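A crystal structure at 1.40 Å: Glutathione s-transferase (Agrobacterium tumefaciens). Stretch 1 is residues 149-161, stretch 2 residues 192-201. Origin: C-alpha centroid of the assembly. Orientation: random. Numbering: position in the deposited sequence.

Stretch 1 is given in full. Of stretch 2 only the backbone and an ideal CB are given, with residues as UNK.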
# COMPACT_ATOMS: atom_id res chain seq x y z
N THR A 149 7.86 -18.61 1.87
CA THR A 149 7.06 -17.44 2.23
C THR A 149 6.94 -17.34 3.75
O THR A 149 6.92 -16.25 4.31
CB THR A 149 5.66 -17.45 1.59
OG1 THR A 149 4.94 -18.62 1.98
CG2 THR A 149 5.76 -17.40 0.07
N LYS A 150 6.87 -18.48 4.44
CA LYS A 150 6.80 -18.45 5.89
C LYS A 150 8.07 -17.85 6.50
O LYS A 150 8.00 -17.06 7.45
CB LYS A 150 6.52 -19.85 6.48
CG LYS A 150 6.17 -19.82 7.98
CD LYS A 150 5.95 -21.22 8.54
CE LYS A 150 5.55 -21.15 10.01
NZ LYS A 150 5.23 -22.49 10.58
N GLU A 151 9.22 -18.21 5.95
CA GLU A 151 10.48 -17.66 6.46
C GLU A 151 10.52 -16.13 6.31
O GLU A 151 10.89 -15.42 7.24
CB GLU A 151 11.67 -18.31 5.77
CG GLU A 151 13.03 -17.81 6.25
CD GLU A 151 14.19 -18.44 5.49
OE1 GLU A 151 13.94 -19.18 4.51
OE2 GLU A 151 15.35 -18.21 5.88
N GLN A 152 10.12 -15.63 5.14
CA GLN A 152 10.09 -14.19 4.93
C GLN A 152 9.08 -13.50 5.86
O GLN A 152 9.33 -12.40 6.37
CB GLN A 152 9.79 -13.87 3.47
CG GLN A 152 9.70 -12.39 3.18
CD GLN A 152 10.99 -11.64 3.54
OE1 GLN A 152 10.97 -10.69 4.32
NE2 GLN A 152 12.10 -12.06 2.95
N LEU A 153 7.93 -14.15 6.09
CA LEU A 153 6.94 -13.62 7.01
C LEU A 153 7.46 -13.52 8.45
O LEU A 153 7.31 -12.49 9.12
CB LEU A 153 5.63 -14.43 6.95
CG LEU A 153 4.59 -14.07 8.00
CD1 LEU A 153 4.15 -12.62 7.86
CD2 LEU A 153 3.40 -15.00 7.89
N LEU A 154 8.08 -14.60 8.94
CA LEU A 154 8.59 -14.59 10.30
C LEU A 154 9.65 -13.51 10.51
O LEU A 154 9.69 -12.88 11.56
CB LEU A 154 9.13 -15.98 10.69
CG LEU A 154 8.11 -17.12 10.62
CD1 LEU A 154 8.71 -18.44 11.11
CD2 LEU A 154 6.86 -16.78 11.40
N LYS A 155 10.47 -13.26 9.49
CA LYS A 155 11.45 -12.18 9.56
C LYS A 155 10.77 -10.81 9.72
O LYS A 155 11.18 -10.00 10.55
CB LYS A 155 12.35 -12.23 8.32
CG LYS A 155 13.40 -11.13 8.27
CD LYS A 155 14.39 -11.38 7.14
CE LYS A 155 15.46 -10.29 7.10
NZ LYS A 155 14.91 -8.96 6.71
N ARG A 156 9.72 -10.55 8.94
CA ARG A 156 8.99 -9.29 9.07
C ARG A 156 8.28 -9.16 10.42
O ARG A 156 8.22 -8.07 10.99
CB ARG A 156 7.96 -9.14 7.94
CG ARG A 156 8.58 -8.88 6.59
CD ARG A 156 9.12 -7.46 6.46
NE ARG A 156 9.70 -7.28 5.13
CZ ARG A 156 11.00 -7.16 4.87
NH1 ARG A 156 11.89 -7.17 5.85
NH2 ARG A 156 11.40 -7.01 3.62
N LEU A 157 7.74 -10.26 10.94
CA LEU A 157 7.12 -10.23 12.25
C LEU A 157 8.15 -10.03 13.37
O LEU A 157 7.89 -9.30 14.32
CB LEU A 157 6.28 -11.50 12.50
CG LEU A 157 5.09 -11.71 11.55
CD1 LEU A 157 4.38 -13.02 11.85
CD2 LEU A 157 4.08 -10.57 11.64
N ASP A 158 9.32 -10.64 13.22
CA ASP A 158 10.45 -10.37 14.14
C ASP A 158 10.72 -8.88 14.17
O ASP A 158 10.84 -8.27 15.22
CB ASP A 158 11.75 -11.06 13.69
CG ASP A 158 11.74 -12.58 13.86
OD1 ASP A 158 10.89 -13.12 14.61
OD2 ASP A 158 12.61 -13.23 13.24
N GLU A 159 10.84 -8.27 12.99
CA GLU A 159 11.14 -6.85 12.88
C GLU A 159 10.04 -5.96 13.49
O GLU A 159 10.32 -5.01 14.23
CB GLU A 159 11.39 -6.49 11.41
CG GLU A 159 12.72 -7.07 10.90
CD GLU A 159 12.77 -7.32 9.40
OE1 GLU A 159 11.79 -7.04 8.67
OE2 GLU A 159 13.81 -7.81 8.91
N LEU A 160 8.78 -6.28 13.19
CA LEU A 160 7.68 -5.50 13.72
C LEU A 160 7.59 -5.62 15.25
O LEU A 160 7.34 -4.64 15.95
CB LEU A 160 6.35 -5.97 13.09
CG LEU A 160 5.11 -5.21 13.55
CD1 LEU A 160 5.17 -3.74 13.14
CD2 LEU A 160 3.83 -5.86 12.99
N SER A 161 7.78 -6.83 15.74
CA SER A 161 7.72 -7.11 17.18
C SER A 161 8.83 -6.36 17.94
O SER A 161 8.58 -5.77 18.99
CB SER A 161 7.83 -8.61 17.39
OG SER A 161 7.88 -8.92 18.78
N UNK A 192 -2.29 -19.41 13.69
CA UNK A 192 -1.68 -19.53 15.01
C UNK A 192 -0.29 -18.91 15.11
O UNK A 192 0.32 -18.90 16.19
CB UNK A 192 -1.60 -21.01 15.40
N UNK A 193 0.21 -18.37 14.00
CA UNK A 193 1.56 -17.80 13.98
C UNK A 193 1.79 -16.70 15.02
O UNK A 193 2.89 -16.58 15.57
CB UNK A 193 1.85 -17.24 12.59
N UNK A 194 0.77 -15.90 15.31
CA UNK A 194 0.94 -14.81 16.26
C UNK A 194 1.16 -15.25 17.70
O UNK A 194 1.61 -14.47 18.53
CB UNK A 194 -0.29 -13.90 16.20
N UNK A 195 0.84 -16.50 18.01
CA UNK A 195 1.09 -17.02 19.36
C UNK A 195 2.58 -16.99 19.69
O UNK A 195 2.97 -16.93 20.85
CB UNK A 195 0.55 -18.45 19.49
N UNK A 196 3.42 -17.01 18.65
CA UNK A 196 4.86 -16.96 18.85
C UNK A 196 5.39 -15.53 18.97
O UNK A 196 6.59 -15.33 19.13
CB UNK A 196 5.57 -17.68 17.70
N UNK A 197 4.49 -14.55 18.89
CA UNK A 197 4.86 -13.15 19.00
C UNK A 197 3.98 -12.47 20.05
O UNK A 197 3.02 -11.76 19.71
CB UNK A 197 4.73 -12.45 17.65
N UNK A 198 4.31 -12.68 21.32
CA UNK A 198 3.44 -12.28 22.40
C UNK A 198 2.99 -10.84 22.32
O UNK A 198 1.82 -10.55 22.57
CB UNK A 198 4.14 -12.52 23.74
N UNK A 199 3.91 -9.92 22.01
CA UNK A 199 3.52 -8.51 21.99
C UNK A 199 2.61 -8.17 20.80
O UNK A 199 1.73 -7.33 20.92
CB UNK A 199 4.77 -7.63 21.95
N UNK A 200 2.79 -8.86 19.68
CA UNK A 200 1.89 -8.66 18.53
C UNK A 200 0.50 -9.21 18.79
O UNK A 200 -0.51 -8.57 18.44
CB UNK A 200 2.47 -9.32 17.28
N UNK A 201 0.42 -10.39 19.41
CA UNK A 201 -0.85 -10.96 19.82
C UNK A 201 -1.59 -10.03 20.77
O UNK A 201 -2.78 -9.78 20.61
CB UNK A 201 -0.63 -12.32 20.48

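Position 192 has phi/psi of 78/-2, and a positive phi by itself favours glycine; its ideal CB has nothing of stretch 1 within 5.5 Å. The residue is Gly192.

At position 193 CA-to-CB points toward the helix of stretch 1. The ideal CB lies 5.0 Å from Leu157 CD1, 5.2 Å from Leu154 CD2 and 5.4 Å from Leu153 CD2, so the surroundings are three leucine methyls with room for a few more carbons. Leucine, isoleucine, methionine or valine would suit. It is Ile193, chi1 m and chi2 t: CG2 packs 3.7 Å from Leu157 CD1 and 3.9 Å from Leu154 CD2, while CD1 reaches to 4.1 Å from Leu153 CD2.

Position 194 points sideways and 195 is out of reach; neither ideal CB has a neighbour within 5.5 Å, so stretch 1 would accept most side chains, polar or apolar. They are Leu194 and Lys195. Position 196 points toward stretch 1, but its ideal CB also finds nothing within 5.5 Å. Many residues would do; Asp196 makes no contact.

Position 197 closes the 3-10 segment with a backbone bond to the carbonyl of Leu194 and sits at the N-cap position before a helix. Its CB points toward stretch 1, 4.9 Å from Ser161 OG and 5.5 Å from Leu157 CB. Farther along the helix surface lies the carboxylate of Asp158, an acceptor. A long side chain with an apolar body and a donor at its tip fits best: tyrosine, or perhaps lysine or arginine. The residue is Tyr197, chi1 m. Leu157 CB stands over one face, 3.8 Å from the ring centroid and 18° off its normal, a CH-pi contact; Tyr197 OH donates to Asp158 OD1 at 2.9 Å.

Position 198 directs its ideal CB away. Its helical phi/psi of -51/-44 does not require glycine, yet the residue is Gly198.

Position 199 points toward stretch 1, its ideal CB 4.6 Å from Ser161 OG. The hydroxyl of Ser161 can donate or accept and its carbonyl can only accept, so a short chain with a donor suits, such as serine, or asparagine, which can meet both. Asn199, chi1 p, uses both ends of its amide: Ser161 OG donates to Asn199 OD1 at 2.6 Å, and Asn199 ND2 donates to Ser161 O at 2.9 Å, with an angle of 163°.

Position 200 faces stretch 1 with its ideal CB 5.4 Å from Ser161 CB and leucine side chains beyond, favouring a branched aliphatic or methionine. Leu200 places CD1 4.0 Å from Leu157 CD2 and CD2 3.9 Å from Leu160 CG. Position 201 is out of reach and little constrained; it is Leu201.

Stretch 2 192-201: GILKDYGNLL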
# COMPACT_ATOMS: atom_id res chain seq x y z
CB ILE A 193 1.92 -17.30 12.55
CG1 ILE A 193 2.14 -18.50 11.63
CG2 ILE A 193 3.16 -16.41 12.58
CD1 ILE A 193 2.21 -18.15 10.15
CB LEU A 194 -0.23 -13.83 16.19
CG LEU A 194 -0.30 -13.07 14.87
CD1 LEU A 194 -1.58 -12.26 14.83
CD2 LEU A 194 0.94 -12.18 14.68
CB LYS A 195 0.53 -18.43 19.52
CG LYS A 195 -0.98 -18.53 19.30
CD LYS A 195 -1.44 -19.98 19.20
CE LYS A 195 -1.25 -20.73 20.51
NZ LYS A 195 -1.83 -22.10 20.46
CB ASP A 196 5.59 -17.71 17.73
CG ASP A 196 5.39 -19.20 17.81
OD1 ASP A 196 5.38 -19.73 18.95
OD2 ASP A 196 5.24 -19.85 16.75
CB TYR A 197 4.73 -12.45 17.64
CG TYR A 197 5.72 -13.00 16.63
CD1 TYR A 197 5.39 -14.08 15.83
CD2 TYR A 197 6.98 -12.44 16.50
CE1 TYR A 197 6.29 -14.60 14.93
CE2 TYR A 197 7.89 -12.94 15.59
CZ TYR A 197 7.54 -14.02 14.81
OH TYR A 197 8.45 -14.52 13.92
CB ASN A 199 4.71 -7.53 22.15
CG ASN A 199 5.62 -7.47 20.94
OD1 ASN A 199 5.67 -8.39 20.12
ND2 ASN A 199 6.38 -6.40 20.85
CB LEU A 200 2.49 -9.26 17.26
CG LEU A 200 3.84 -8.71 16.77
CD1 LEU A 200 4.17 -9.32 15.43
CD2 LEU A 200 3.85 -7.19 16.69
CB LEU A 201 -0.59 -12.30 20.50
CG LEU A 201 -1.85 -13.04 20.95
CD1 LEU A 201 -2.79 -13.28 19.76
CD2 LEU A 201 -1.45 -14.36 21.59
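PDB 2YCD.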